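Local atomic coordinates of protein stn1 (PDB entry 3KF6), a protein that helps maintain telomeres, binding single-stranded telomeric DNA and pairing with the protein ten1. Residues R48-I59 and S98-I109; D60-L68 and L78-D86. All blocks are in the same frame, centred on the assembly; numbering follows the deposited sequence.

Overall arrangement
Both contacts belong to the curled OB-fold barrel of the N-terminal part of stn1, a region assigned to DNA binding. Contact 1 closes the barrel by pairing strand 49-62 with strand 102-110; contact 2 is the hairpin of strands 65-71 and 77-83, nested within the chain loop that contact 1 closes. Strand 49-62 serves both and turns directly into the hairpin. The contact centres lie about 12 Å apart and meet inside the barrel, where Ile59 CG1 packs 3.3 Å from Leu68 CD2 and Val105 CG1 lies 3.7 Å from Val80 CG1. Partner ten1 reaches contact 1 but touches neither segment of contact 2.

Contact 1: residues R48-I59 and S98-I109; sequences RWIQIVGYIAAI and SPGNVVCVFGKI
Trp49 to Tyr55 pair with Lys108 to Val102 in antiparallel register, the union of first and fourth strands that closes an OB barrel. Seven backbone hydrogen bonds run from Ile109 N-Arg48 O to Val103 N-Gly54 O; Ile50 N to Gly107 O, at 2.8 Å, is almost straight (176°). Ile56 N donates to Asn101 O and Ile56 O accepts from Gly100 N, both residues of the type II turn Ser98 to Asn101. At this end Arg84 of ten1 binds Asn101 OD1 and Pro99 O.

The tight part faces the barrel interior: Ile50 CD1 comes within 3.2 Å of Ile109 CG2, closer than usual van der Waals contact. Packing is normal where Ile52 CD1 lies alongside Val105, 4.0 Å from its CB, and Ile56 CD1 crosses to Val103 CG1 nearly at a right angle. On the outer face Val53 CG2 approaches Cys104 SG at 3.9 Å, while helix 130-153 packs on Val53 and its Arg139 binds Gln51 OE1.

Toward Trp49 the outer face is partly exposed and its rings barely overlap: the Trp49 six-membered and Phe106 rings, inclined by 23°, have centroids 5.7 Å apart, and Trp49 CB touches Phe106 CZ (3.8 Å). Phe106 has chi1 at 178°, its CG opposite the backbone N, which turns the ring edge toward Gln51 CB. An alanine in place of Phe106 takes away this ring and is likely to leave a gap beside Trp49 CB, the indole less restrained. Over one face of the indole, Lys108 CB stands 3.9 Å from the centroid of the Trp49 six-membered ring.

Contact 2: residues D60-L68 and L78-D86; sequences DIYEGKHVL and LRVVFIIQD
His66 and Phe82 form one hydrogen-bonded pair, Leu68 and Val80 the next, in the antiparallel hairpin of the second and third strands of the OB barrel. Four backbone bonds join these pairs; Phe82 N to His66 O and Val80 N to Leu68 O are each 2.8 Å.

Apolar packing fills the barrel side. Leu68 CD1 meets Phe82 CE1 at 3.7 Å; His66 O lies at the ring's edge, in its plane. Phe123 packs edge-to-face with Phe82, and helix 88-94 touches it. On the other face Val67 CG2 nears Val81 CG2, and Lys65 CD rests on Val81 CG1. Nearer the end of the strands, Ile84 CD1 sits over one face of the His66 imidazole, 3.9 Å from its centroid, a CH-pi contact.

Charge enters through Arg79. Its CG stands opposite the carbonyl carbon (chi1 -86°) and the extended chain carries the guanidinium past Val67 CG1, placing NH2 4.1 Å from Asp60 OD2, beyond a salt bridge, the oxygen well out of the guanidinium plane.

Ile84 N gives Gly64 O a bent hydrogen bond (138°) from above the carbonyl plane, and a water donates to that same oxygen at 2.8 Å while accepting from Gln85 N at 3.0 Å.

Contact 1: residues R48-I59 and S98-I109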
# COMPACT_ATOMS: atom_id res chain seq x y z
N ARG A 48 -11.19 6.71 -16.47
CA ARG A 48 -12.37 6.02 -15.96
C ARG A 48 -11.97 4.72 -15.27
O ARG A 48 -12.31 4.48 -14.11
CB ARG A 48 -13.35 5.74 -17.10
CG ARG A 48 -14.62 5.00 -16.68
CD ARG A 48 -15.63 4.94 -17.83
NE ARG A 48 -16.76 4.05 -17.56
CZ ARG A 48 -17.68 4.24 -16.62
NH1 ARG A 48 -17.62 5.30 -15.83
NH2 ARG A 48 -18.67 3.37 -16.47
N TRP A 49 -11.24 3.87 -15.99
CA TRP A 49 -10.81 2.58 -15.45
C TRP A 49 -9.39 2.68 -14.89
O TRP A 49 -8.47 3.11 -15.59
CB TRP A 49 -10.90 1.50 -16.53
CG TRP A 49 -12.31 1.30 -17.00
CD1 TRP A 49 -12.87 1.78 -18.15
CD2 TRP A 49 -13.36 0.63 -16.29
NE1 TRP A 49 -14.21 1.44 -18.20
CE2 TRP A 49 -14.53 0.73 -17.07
CE3 TRP A 49 -13.42 -0.06 -15.07
CZ2 TRP A 49 -15.75 0.18 -16.67
CZ3 TRP A 49 -14.64 -0.61 -14.67
CH2 TRP A 49 -15.78 -0.48 -15.47
N ILE A 50 -9.24 2.25 -13.64
CA ILE A 50 -7.96 2.33 -12.93
C ILE A 50 -7.59 1.05 -12.20
O ILE A 50 -8.46 0.25 -11.84
CB ILE A 50 -8.02 3.48 -11.89
CG1 ILE A 50 -8.33 4.80 -12.59
CG2 ILE A 50 -6.71 3.57 -11.12
CD1 ILE A 50 -8.59 5.93 -11.65
N GLN A 51 -6.29 0.86 -11.97
CA GLN A 51 -5.80 -0.30 -11.23
C GLN A 51 -4.92 0.22 -10.10
O GLN A 51 -4.08 1.10 -10.31
CB GLN A 51 -4.96 -1.20 -12.14
CG GLN A 51 -4.51 -2.50 -11.47
CD GLN A 51 -3.35 -3.15 -12.20
OE1 GLN A 51 -2.23 -2.63 -12.20
NE2 GLN A 51 -3.60 -4.30 -12.82
N ILE A 52 -5.12 -0.31 -8.90
CA ILE A 52 -4.31 0.09 -7.75
C ILE A 52 -3.79 -1.16 -7.06
O ILE A 52 -4.35 -2.25 -7.20
CB ILE A 52 -5.11 0.98 -6.74
CG1 ILE A 52 -6.32 0.24 -6.18
CG2 ILE A 52 -5.56 2.26 -7.43
CD1 ILE A 52 -6.04 -0.54 -4.93
N VAL A 53 -2.68 -1.00 -6.33
CA VAL A 53 -2.07 -2.12 -5.62
C VAL A 53 -1.60 -1.65 -4.25
O VAL A 53 -0.87 -0.66 -4.14
CB VAL A 53 -0.84 -2.68 -6.38
CG1 VAL A 53 -0.17 -3.75 -5.53
CG2 VAL A 53 -1.26 -3.25 -7.72
N GLY A 54 -2.01 -2.36 -3.20
CA GLY A 54 -1.60 -1.97 -1.86
C GLY A 54 -2.07 -2.97 -0.83
O GLY A 54 -2.71 -3.96 -1.18
N TYR A 55 -1.77 -2.73 0.44
CA TYR A 55 -2.20 -3.66 1.48
C TYR A 55 -3.51 -3.19 2.09
O TYR A 55 -3.83 -2.00 2.06
CB TYR A 55 -1.12 -3.83 2.57
CG TYR A 55 -0.92 -2.62 3.47
CD1 TYR A 55 0.00 -1.62 3.14
CD2 TYR A 55 -1.68 -2.46 4.63
CE1 TYR A 55 0.16 -0.49 3.95
CE2 TYR A 55 -1.53 -1.33 5.44
CZ TYR A 55 -0.62 -0.35 5.09
OH TYR A 55 -0.52 0.79 5.86
N ILE A 56 -4.27 -4.13 2.65
CA ILE A 56 -5.56 -3.81 3.25
C ILE A 56 -5.38 -3.24 4.65
O ILE A 56 -4.85 -3.90 5.54
CB ILE A 56 -6.44 -5.07 3.33
CG1 ILE A 56 -6.76 -5.55 1.91
CG2 ILE A 56 -7.74 -4.77 4.08
CD1 ILE A 56 -7.42 -6.91 1.87
N ALA A 57 -5.84 -2.00 4.83
CA ALA A 57 -5.72 -1.33 6.11
C ALA A 57 -6.96 -1.56 6.95
O ALA A 57 -6.91 -1.53 8.18
CB ALA A 57 -5.50 0.16 5.90
N ALA A 58 -8.09 -1.79 6.29
CA ALA A 58 -9.33 -1.99 7.01
C ALA A 58 -10.42 -2.61 6.16
O ALA A 58 -10.37 -2.56 4.93
CB ALA A 58 -9.81 -0.67 7.57
N ILE A 59 -11.39 -3.21 6.83
CA ILE A 59 -12.52 -3.82 6.16
C ILE A 59 -13.78 -3.35 6.88
O ILE A 59 -13.89 -3.47 8.10
CB ILE A 59 -12.45 -5.36 6.22
CG1 ILE A 59 -11.14 -5.84 5.59
CG2 ILE A 59 -13.65 -5.97 5.50
CD1 ILE A 59 -10.88 -7.32 5.77
N SER A 98 -7.69 -10.40 4.94
CA SER A 98 -7.35 -9.94 6.28
C SER A 98 -6.49 -8.70 6.16
O SER A 98 -5.79 -8.52 5.16
CB SER A 98 -6.55 -11.01 7.03
OG SER A 98 -7.26 -12.23 7.12
N PRO A 99 -6.53 -7.81 7.16
CA PRO A 99 -5.70 -6.60 7.10
C PRO A 99 -4.25 -7.04 6.93
O PRO A 99 -3.79 -7.98 7.60
CB PRO A 99 -5.95 -5.95 8.46
CG PRO A 99 -7.38 -6.34 8.75
CD PRO A 99 -7.39 -7.80 8.36
N GLY A 100 -3.53 -6.36 6.04
CA GLY A 100 -2.15 -6.73 5.80
C GLY A 100 -2.00 -7.45 4.47
O GLY A 100 -0.92 -7.46 3.89
N ASN A 101 -3.07 -8.07 3.99
CA ASN A 101 -3.00 -8.75 2.70
C ASN A 101 -2.82 -7.70 1.61
O ASN A 101 -3.34 -6.59 1.73
CB ASN A 101 -4.29 -9.53 2.41
CG ASN A 101 -4.46 -10.73 3.31
OD1 ASN A 101 -3.58 -11.07 4.09
ND2 ASN A 101 -5.61 -11.39 3.19
N VAL A 102 -2.08 -8.05 0.57
CA VAL A 102 -1.85 -7.14 -0.54
C VAL A 102 -2.78 -7.52 -1.68
O VAL A 102 -2.91 -8.70 -2.01
CB VAL A 102 -0.38 -7.20 -1.03
CG1 VAL A 102 -0.17 -6.28 -2.24
CG2 VAL A 102 0.55 -6.79 0.10
N VAL A 103 -3.46 -6.53 -2.25
CA VAL A 103 -4.38 -6.78 -3.35
C VAL A 103 -4.12 -5.88 -4.54
O VAL A 103 -3.60 -4.76 -4.39
CB VAL A 103 -5.86 -6.57 -2.94
CG1 VAL A 103 -6.27 -7.59 -1.88
CG2 VAL A 103 -6.08 -5.14 -2.43
N CYS A 104 -4.46 -6.39 -5.72
CA CYS A 104 -4.37 -5.66 -6.98
C CYS A 104 -5.84 -5.53 -7.38
O CYS A 104 -6.51 -6.54 -7.61
CB CYS A 104 -3.61 -6.46 -8.03
SG CYS A 104 -3.65 -5.68 -9.66
N VAL A 105 -6.33 -4.30 -7.44
CA VAL A 105 -7.74 -4.06 -7.76
C VAL A 105 -7.94 -3.28 -9.04
O VAL A 105 -7.28 -2.26 -9.27
CB VAL A 105 -8.43 -3.27 -6.63
CG1 VAL A 105 -9.90 -3.05 -6.98
CG2 VAL A 105 -8.28 -4.02 -5.31
N PHE A 106 -8.86 -3.75 -9.88
CA PHE A 106 -9.18 -3.06 -11.12
C PHE A 106 -10.61 -2.57 -10.97
O PHE A 106 -11.49 -3.33 -10.58
CB PHE A 106 -9.09 -4.01 -12.31
CG PHE A 106 -9.45 -3.38 -13.63
CD1 PHE A 106 -8.69 -2.33 -14.14
CD2 PHE A 106 -10.56 -3.81 -14.35
CE1 PHE A 106 -9.02 -1.73 -15.36
CE2 PHE A 106 -10.91 -3.21 -15.56
CZ PHE A 106 -10.14 -2.17 -16.07
N GLY A 107 -10.86 -1.30 -11.27
CA GLY A 107 -12.21 -0.78 -11.14
C GLY A 107 -12.40 0.59 -11.75
O GLY A 107 -11.50 1.12 -12.41
N LYS A 108 -13.58 1.16 -11.54
CA LYS A 108 -13.87 2.48 -12.06
C LYS A 108 -13.98 3.48 -10.92
O LYS A 108 -14.41 3.13 -9.82
CB LYS A 108 -15.17 2.48 -12.88
CG LYS A 108 -16.37 1.89 -12.15
CD LYS A 108 -17.64 2.08 -12.98
CE LYS A 108 -18.81 1.30 -12.41
NZ LYS A 108 -18.64 -0.17 -12.56
N ILE A 109 -13.57 4.71 -11.19
CA ILE A 109 -13.63 5.75 -10.18
C ILE A 109 -15.07 6.21 -10.00
O ILE A 109 -15.84 6.26 -10.96
CB ILE A 109 -12.77 6.96 -10.58
CG1 ILE A 109 -12.90 7.21 -12.09
CG2 ILE A 109 -11.33 6.71 -10.18
CD1 ILE A 109 -12.06 8.37 -12.60

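Contact 2: residues D60-L68 and L78-D86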
# COMPACT_ATOMS: atom_id res chain seq x y z
N ASP A 60 -14.70 -2.78 6.12
CA ASP A 60 -15.96 -2.29 6.68
C ASP A 60 -17.11 -2.93 5.93
O ASP A 60 -17.09 -3.04 4.71
CB ASP A 60 -16.04 -0.77 6.56
CG ASP A 60 -15.08 -0.07 7.49
OD1 ASP A 60 -15.33 -0.06 8.72
OD2 ASP A 60 -14.07 0.48 7.00
N ILE A 61 -18.12 -3.36 6.67
CA ILE A 61 -19.28 -3.98 6.05
C ILE A 61 -20.44 -3.01 6.05
O ILE A 61 -20.74 -2.37 7.06
CB ILE A 61 -19.70 -5.27 6.81
CG1 ILE A 61 -18.60 -6.34 6.69
CG2 ILE A 61 -20.99 -5.82 6.23
CD1 ILE A 61 -17.32 -6.01 7.44
N TYR A 62 -21.08 -2.87 4.90
CA TYR A 62 -22.23 -1.99 4.75
C TYR A 62 -23.39 -2.80 4.21
O TYR A 62 -23.26 -3.99 3.95
CB TYR A 62 -21.93 -0.84 3.78
CG TYR A 62 -20.98 0.21 4.30
CD1 TYR A 62 -19.63 -0.08 4.50
CD2 TYR A 62 -21.43 1.50 4.59
CE1 TYR A 62 -18.75 0.89 4.97
CE2 TYR A 62 -20.55 2.48 5.06
CZ TYR A 62 -19.22 2.17 5.25
OH TYR A 62 -18.35 3.14 5.70
N GLU A 63 -24.53 -2.14 4.05
CA GLU A 63 -25.71 -2.80 3.53
C GLU A 63 -25.58 -2.94 2.01
O GLU A 63 -25.66 -1.95 1.28
CB GLU A 63 -26.95 -1.99 3.89
CG GLU A 63 -28.23 -2.79 3.98
CD GLU A 63 -29.40 -1.96 4.48
OE1 GLU A 63 -29.85 -2.20 5.62
OE2 GLU A 63 -29.85 -1.06 3.74
N GLY A 64 -25.34 -4.16 1.56
CA GLY A 64 -25.21 -4.41 0.13
C GLY A 64 -23.82 -4.17 -0.44
O GLY A 64 -23.64 -4.22 -1.66
N LYS A 65 -22.84 -3.92 0.42
CA LYS A 65 -21.49 -3.69 -0.08
C LYS A 65 -20.42 -3.86 0.99
O LYS A 65 -20.64 -3.59 2.17
CB LYS A 65 -21.39 -2.28 -0.67
CG LYS A 65 -21.46 -1.17 0.36
CD LYS A 65 -21.42 0.21 -0.28
CE LYS A 65 -21.45 1.30 0.77
NZ LYS A 65 -21.51 2.66 0.17
N HIS A 66 -19.25 -4.32 0.56
CA HIS A 66 -18.11 -4.50 1.45
C HIS A 66 -17.09 -3.48 0.97
O HIS A 66 -16.91 -3.29 -0.23
CB HIS A 66 -17.54 -5.91 1.34
CG HIS A 66 -18.53 -6.99 1.64
ND1 HIS A 66 -19.42 -6.91 2.70
CD2 HIS A 66 -18.77 -8.18 1.04
CE1 HIS A 66 -20.15 -8.01 2.73
NE2 HIS A 66 -19.78 -8.79 1.74
N VAL A 67 -16.42 -2.82 1.91
CA VAL A 67 -15.43 -1.80 1.55
C VAL A 67 -14.06 -2.10 2.14
O VAL A 67 -13.92 -2.25 3.36
CB VAL A 67 -15.88 -0.40 2.04
CG1 VAL A 67 -14.86 0.65 1.60
CG2 VAL A 67 -17.25 -0.07 1.48
N LEU A 68 -13.06 -2.18 1.27
CA LEU A 68 -11.70 -2.43 1.70
C LEU A 68 -10.91 -1.13 1.59
O LEU A 68 -10.89 -0.51 0.53
CB LEU A 68 -11.03 -3.49 0.82
CG LEU A 68 -11.50 -4.94 0.89
CD1 LEU A 68 -10.64 -5.79 -0.03
CD2 LEU A 68 -11.41 -5.44 2.31
N LEU A 78 -7.30 4.53 -0.12
CA LEU A 78 -8.46 4.53 -0.99
C LEU A 78 -9.51 3.50 -0.57
O LEU A 78 -9.19 2.36 -0.27
CB LEU A 78 -8.01 4.23 -2.43
CG LEU A 78 -9.08 4.26 -3.53
CD1 LEU A 78 -9.60 5.68 -3.70
CD2 LEU A 78 -8.48 3.75 -4.83
N ARG A 79 -10.77 3.93 -0.55
CA ARG A 79 -11.86 3.03 -0.21
C ARG A 79 -12.22 2.29 -1.49
O ARG A 79 -12.51 2.91 -2.52
CB ARG A 79 -13.07 3.82 0.30
CG ARG A 79 -13.04 4.12 1.79
CD ARG A 79 -14.24 4.99 2.17
NE ARG A 79 -14.50 5.02 3.60
CZ ARG A 79 -15.10 4.05 4.28
NH1 ARG A 79 -15.52 2.95 3.67
NH2 ARG A 79 -15.30 4.18 5.59
N VAL A 80 -12.18 0.96 -1.44
CA VAL A 80 -12.50 0.11 -2.58
C VAL A 80 -13.83 -0.58 -2.28
O VAL A 80 -13.94 -1.35 -1.34
CB VAL A 80 -11.40 -0.95 -2.80
CG1 VAL A 80 -11.77 -1.87 -3.97
CG2 VAL A 80 -10.08 -0.25 -3.07
N VAL A 81 -14.83 -0.28 -3.11
CA VAL A 81 -16.18 -0.80 -2.93
C VAL A 81 -16.54 -2.04 -3.74
O VAL A 81 -16.36 -2.07 -4.96
CB VAL A 81 -17.21 0.30 -3.26
CG1 VAL A 81 -18.61 -0.21 -3.01
CG2 VAL A 81 -16.92 1.53 -2.43
N PHE A 82 -17.06 -3.04 -3.04
CA PHE A 82 -17.51 -4.28 -3.67
C PHE A 82 -19.03 -4.37 -3.53
O PHE A 82 -19.54 -4.67 -2.45
CB PHE A 82 -16.88 -5.49 -2.99
CG PHE A 82 -15.40 -5.61 -3.22
CD1 PHE A 82 -14.51 -4.90 -2.44
CD2 PHE A 82 -14.91 -6.40 -4.26
CE1 PHE A 82 -13.14 -4.96 -2.69
CE2 PHE A 82 -13.55 -6.47 -4.52
CZ PHE A 82 -12.66 -5.75 -3.73
N ILE A 83 -19.75 -4.09 -4.61
CA ILE A 83 -21.21 -4.16 -4.59
C ILE A 83 -21.59 -5.64 -4.63
O ILE A 83 -21.50 -6.29 -5.67
CB ILE A 83 -21.83 -3.44 -5.80
CG1 ILE A 83 -21.38 -1.97 -5.80
CG2 ILE A 83 -23.36 -3.52 -5.73
CD1 ILE A 83 -21.73 -1.23 -7.06
N ILE A 84 -21.99 -6.15 -3.47
CA ILE A 84 -22.34 -7.55 -3.30
C ILE A 84 -23.14 -8.21 -4.43
O ILE A 84 -22.69 -9.20 -5.01
CB ILE A 84 -23.11 -7.75 -1.98
CG1 ILE A 84 -22.29 -7.19 -0.82
CG2 ILE A 84 -23.39 -9.23 -1.75
CD1 ILE A 84 -22.96 -7.29 0.54
N GLN A 85 -24.31 -7.66 -4.74
CA GLN A 85 -25.16 -8.24 -5.77
C GLN A 85 -24.57 -8.25 -7.18
O GLN A 85 -24.97 -9.05 -8.02
CB GLN A 85 -26.51 -7.51 -5.80
CG GLN A 85 -26.45 -6.08 -6.29
CD GLN A 85 -27.83 -5.44 -6.35
OE1 GLN A 85 -28.71 -5.91 -7.06
NE2 GLN A 85 -28.01 -4.36 -5.59
N ASP A 86 -23.61 -7.36 -7.43
CA ASP A 86 -22.98 -7.29 -8.75
C ASP A 86 -22.09 -8.49 -9.01
O ASP A 86 -21.93 -8.93 -10.15
CB ASP A 86 -22.17 -6.00 -8.88
CG ASP A 86 -23.04 -4.79 -9.15
OD1 ASP A 86 -24.25 -4.84 -8.84
OD2 ASP A 86 -22.51 -3.79 -9.67
O HOH W 1 -25.59 -5.30 -3.37